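Beta-galactosidase (Marinomonas sp. ef1, PDB 6Y2K) probably hydrolyses terminal beta-D-galactose residues from beta-galactosides as a cold-active, hexameric enzyme of glycoside hydrolase family 42. Local coordinates at residues 423-433 against 495-504. Numbering follows the deposited sequence.
Sequences SLDIQPQSRAY and PRTGSKTETY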
loop_
_atom_site.group_PDB
_atom_site.type_symbol
_atom_site.label_atom_id
_atom_site.label_comp_id
_atom_site.label_asym_id
_atom_site.label_seq_id
_atom_site.Cartn_x
_atom_site.Cartn_y
_atom_site.Cartn_z
ATOM N N SER A 423 34.806 5.222 -20.347
ATOM C CA SER A 423 34.684 6.641 -20.027
ATOM C C SER A 423 33.470 6.919 -19.128
ATOM O O SER A 423 33.604 7.491 -18.041
ATOM C CB SER A 423 34.598 7.477 -21.311
ATOM O OG SER A 423 34.283 8.832 -21.001
ATOM N N LEU A 424 32.302 6.461 -19.570
ATOM C CA LEU A 424 31.053 6.697 -18.849
ATOM C C LEU A 424 30.955 5.948 -17.502
ATOM O O LEU A 424 30.319 6.434 -16.573
ATOM C CB LEU A 424 29.861 6.365 -19.759
ATOM C CG LEU A 424 29.779 7.262 -21.009
ATOM C CD1 LEU A 424 28.985 6.591 -22.113
ATOM C CD2 LEU A 424 29.159 8.599 -20.690
ATOM N N ASP A 425 31.561 4.767 -17.402
ATOM C CA ASP A 425 31.628 4.042 -16.120
ATOM C C ASP A 425 32.576 4.720 -15.121
ATOM O O ASP A 425 32.387 4.609 -13.909
ATOM C CB ASP A 425 32.103 2.594 -16.323
ATOM C CG ASP A 425 31.035 1.680 -16.908
ATOM O OD1 ASP A 425 29.840 2.067 -17.004
ATOM O OD2 ASP A 425 31.418 0.540 -17.256
ATOM N N ILE A 426 33.611 5.381 -15.634
ATOM C CA ILE A 426 34.616 6.043 -14.788
ATOM C C ILE A 426 33.992 7.234 -14.047
ATOM O O ILE A 426 34.231 7.408 -12.846
ATOM C CB ILE A 426 35.903 6.388 -15.600
ATOM C CG1 ILE A 426 36.774 5.126 -15.731
ATOM C CG2 ILE A 426 36.718 7.503 -14.952
ATOM C CD1 ILE A 426 37.849 5.197 -16.811
ATOM N N GLN A 427 33.198 8.037 -14.760
ATOM C CA GLN A 427 32.395 9.109 -14.135
ATOM C C GLN A 427 30.969 9.067 -14.688
ATOM O O GLN A 427 30.658 9.738 -15.683
ATOM C CB GLN A 427 33.014 10.496 -14.355
ATOM C CG GLN A 427 34.320 10.719 -13.605
ATOM C CD GLN A 427 34.712 12.189 -13.498
ATOM O OE1 GLN A 427 34.318 13.016 -14.333
ATOM N NE2 GLN A 427 35.488 12.525 -12.462
ATOM N N PRO A 428 30.098 8.256 -14.059
ATOM C CA PRO A 428 28.705 8.209 -14.508
ATOM C C PRO A 428 27.958 9.507 -14.233
ATOM O O PRO A 428 27.010 9.814 -14.964
ATOM C CB PRO A 428 28.117 7.030 -13.717
ATOM C CG PRO A 428 28.948 6.948 -12.493
ATOM C CD PRO A 428 30.339 7.341 -12.926
ATOM N N GLN A 429 28.368 10.229 -13.183
ATOM C CA GLN A 429 27.907 11.589 -12.861
ATOM C C GLN A 429 26.486 11.636 -12.258
ATOM O O GLN A 429 26.223 12.480 -11.386
ATOM C CB GLN A 429 28.122 12.552 -14.045
ATOM C CG GLN A 429 27.650 13.990 -13.848
ATOM C CD GLN A 429 28.349 14.736 -12.723
ATOM O OE1 GLN A 429 29.453 14.380 -12.296
ATOM N NE2 GLN A 429 27.715 15.816 -12.256
ATOM N N SER A 430 25.587 10.760 -12.716
ATOM C CA SER A 430 24.485 10.266 -11.889
ATOM C C SER A 430 24.735 8.784 -11.648
ATOM O O SER A 430 24.970 8.044 -12.613
ATOM C CB SER A 430 23.130 10.425 -12.577
ATOM O OG SER A 430 22.133 9.720 -11.854
ATOM N N ARG A 431 24.652 8.344 -10.391
ATOM C CA ARG A 431 24.886 6.936 -10.065
ATOM C C ARG A 431 23.833 6.014 -10.708
ATOM O O ARG A 431 24.080 4.821 -10.894
ATOM C CB ARG A 431 24.942 6.730 -8.546
ATOM C CG ARG A 431 25.457 5.358 -8.129
ATOM C CD ARG A 431 25.883 5.334 -6.670
ATOM N NE ARG A 431 27.037 6.197 -6.443
ATOM C CZ ARG A 431 27.584 6.419 -5.256
ATOM N NH1 ARG A 431 27.090 5.831 -4.174
ATOM N NH2 ARG A 431 28.624 7.234 -5.157
ATOM N N ALA A 432 22.666 6.560 -11.051
ATOM C CA ALA A 432 21.622 5.793 -11.739
ATOM C C ALA A 432 21.900 5.581 -13.239
ATOM O O ALA A 432 21.198 4.801 -13.881
ATOM C CB ALA A 432 20.271 6.470 -11.551
ATOM N N TYR A 433 22.903 6.266 -13.794
ATOM C CA TYR A 433 23.249 6.146 -15.210
ATOM C C TYR A 433 24.343 5.101 -15.422
ATOM O O TYR A 433 25.380 5.144 -14.772
ATOM C CB TYR A 433 23.736 7.490 -15.775
ATOM C CG TYR A 433 24.080 7.422 -17.257
ATOM C CD1 TYR A 433 25.289 6.871 -17.698
ATOM C CD2 TYR A 433 23.183 7.883 -18.220
ATOM C CE1 TYR A 433 25.592 6.789 -19.049
ATOM C CE2 TYR A 433 23.477 7.810 -19.580
ATOM C CZ TYR A 433 24.684 7.262 -19.991
ATOM O OH TYR A 433 24.975 7.181 -21.342
ATOM N N PRO A 495 22.219 10.976 -25.576
ATOM C CA PRO A 495 22.869 11.873 -24.615
ATOM C C PRO A 495 24.335 11.517 -24.348
ATOM O O PRO A 495 24.704 10.339 -24.381
ATOM C CB PRO A 495 22.037 11.700 -23.342
ATOM C CG PRO A 495 20.721 11.177 -23.810
ATOM C CD PRO A 495 21.007 10.352 -25.023
ATOM N N ARG A 496 25.139 12.545 -24.095
ATOM C CA ARG A 496 26.582 12.422 -23.842
ATOM C C ARG A 496 27.419 12.118 -25.097
ATOM O O ARG A 496 28.642 12.020 -24.989
ATOM C CB ARG A 496 26.889 11.422 -22.701
ATOM C CG ARG A 496 26.010 11.637 -21.473
ATOM C CD ARG A 496 26.262 10.671 -20.335
ATOM N NE ARG A 496 27.461 11.001 -19.569
ATOM C CZ ARG A 496 27.749 10.529 -18.357
ATOM N NH1 ARG A 496 26.939 9.670 -17.735
ATOM N NH2 ARG A 496 28.870 10.906 -17.765
ATOM N N THR A 497 26.793 12.017 -26.273
ATOM C CA THR A 497 27.534 11.872 -27.529
ATOM C C THR A 497 28.381 13.132 -27.795
ATOM O O THR A 497 27.885 14.262 -27.703
ATOM C CB THR A 497 26.604 11.599 -28.725
ATOM O OG1 THR A 497 25.976 10.312 -28.572
ATOM C CG2 THR A 497 27.383 11.635 -30.056
ATOM N N GLY A 498 29.658 12.920 -28.117
ATOM C CA GLY A 498 30.595 14.013 -28.346
ATOM C C GLY A 498 30.868 14.906 -27.138
ATOM O O GLY A 498 31.171 16.091 -27.299
ATOM N N SER A 499 30.764 14.341 -25.933
ATOM C CA SER A 499 30.965 15.089 -24.694
ATOM C C SER A 499 32.401 15.020 -24.136
ATOM O O SER A 499 32.722 15.738 -23.186
ATOM C CB SER A 499 29.966 14.616 -23.626
ATOM O OG SER A 499 30.169 13.256 -23.278
ATOM N N LYS A 500 33.246 14.155 -24.701
ATOM C CA LYS A 500 34.628 13.996 -24.232
ATOM C C LYS A 500 35.628 13.949 -25.382
ATOM O O LYS A 500 35.350 13.378 -26.445
ATOM C CB LYS A 500 34.796 12.712 -23.396
ATOM C CG LYS A 500 33.900 12.590 -22.170
ATOM C CD LYS A 500 34.251 13.590 -21.086
ATOM C CE LYS A 500 33.256 13.546 -19.937
ATOM N NZ LYS A 500 33.447 14.680 -18.993
ATOM N N THR A 501 36.811 14.508 -25.137
ATOM C CA THR A 501 37.969 14.331 -26.014
ATOM C C THR A 501 38.575 12.925 -25.803
ATOM O O THR A 501 38.135 12.163 -24.929
ATOM C CB THR A 501 39.052 15.390 -25.722
ATOM O OG1 THR A 501 39.512 15.240 -24.375
ATOM C CG2 THR A 501 38.511 16.829 -25.933
ATOM N N GLU A 502 39.589 12.592 -26.599
ATOM C CA GLU A 502 40.296 11.309 -26.467
ATOM C C GLU A 502 40.954 11.127 -25.089
ATOM O O GLU A 502 41.051 9.997 -24.598
ATOM C CB GLU A 502 41.359 11.153 -27.574
ATOM C CG GLU A 502 41.728 9.699 -27.919
ATOM C CD GLU A 502 42.698 9.007 -26.953
ATOM O OE1 GLU A 502 43.514 9.681 -26.294
ATOM O OE2 GLU A 502 42.652 7.758 -26.872
ATOM N N THR A 503 41.386 12.229 -24.473
ATOM C CA THR A 503 42.146 12.191 -23.224
ATOM C C THR A 503 41.318 12.594 -21.985
ATOM O O THR A 503 41.890 13.021 -20.981
ATOM C CB THR A 503 43.394 13.100 -23.343
ATOM O OG1 THR A 503 42.974 14.455 -23.487
ATOM C CG2 THR A 503 44.229 12.717 -24.570
ATOM N N TYR A 504 39.990 12.428 -22.067
ATOM C CA TYR A 504 39.050 12.691 -20.981
ATOM C C TYR A 504 39.004 14.182 -20.596
ATOM O O TYR A 504 39.182 14.548 -19.438
ATOM C CB TYR A 504 39.332 11.779 -19.767
ATOM C CG TYR A 504 38.083 11.232 -19.098
ATOM C CD1 TYR A 504 37.065 12.080 -18.657
ATOM C CD2 TYR A 504 37.923 9.856 -18.893
ATOM C CE1 TYR A 504 35.923 11.578 -18.047
ATOM C CE2 TYR A 504 36.784 9.347 -18.289
ATOM C CZ TYR A 504 35.785 10.209 -17.862
ATOM O OH TYR A 504 34.651 9.702 -17.273
HETATM O O HOH W 1 32.716 13.306 -16.621
HETATM O O HOH W 2 32.082 10.804 -17.637
HETATM O O HOH W 3 23.153 8.583 -22.854
#
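Arg496 reaches across to the backbone just past the end of helix 418-426 and grips two successive carbonyls. NH2 of Arg496 donates to Gln427 O at 3.0 Å, in the plane of that carbonyl. NH1 of Arg496 donates to Pro428 O at 2.8 Å, tilted from that carbonyl plane. A bend at chi3 (77°) turns the guanidinium out of line with the extended first part of the chain. Leu424 CD2 sits over one face of the guanidinium. At the guanidinium edge, NH1 lies over a face of the Tyr433 ring, and Arg496 CD lies over the ring as well, giving a cation-pi contact (Arg496 CZ to ring centroid 4.6 Å) and a CH-pi contact; ring and guanidinium planes stand 60° apart. With an alanine in place of Arg496, both carbonyls would probably lose these donors and the Tyr433 face its cation.

Tyr504 meets the last turn of the helix. Its OH donates to Ser423 O at 2.6 Å, from above the carbonyl plane, and Ile426 CG2 packs 3.8 Å from Tyr504 CE2. Water 2 donates to both Tyr504 OH and Gln427 O. Water 1 joins Gln427 OE1 to Lys500 NZ, while Gln427 NE2 hydrogen-bonds Glu202 and Lys500 NZ hydrogen-bonds Gln363 of the second subunit.

The contact thus ties helix 418-426 to the loop after strand 490-493 in the trimerisation domain. Helix 205-233 packs on Tyr504, helix 435-448 lies against Leu424 and Tyr433, and the second subunit adjoins Gln429.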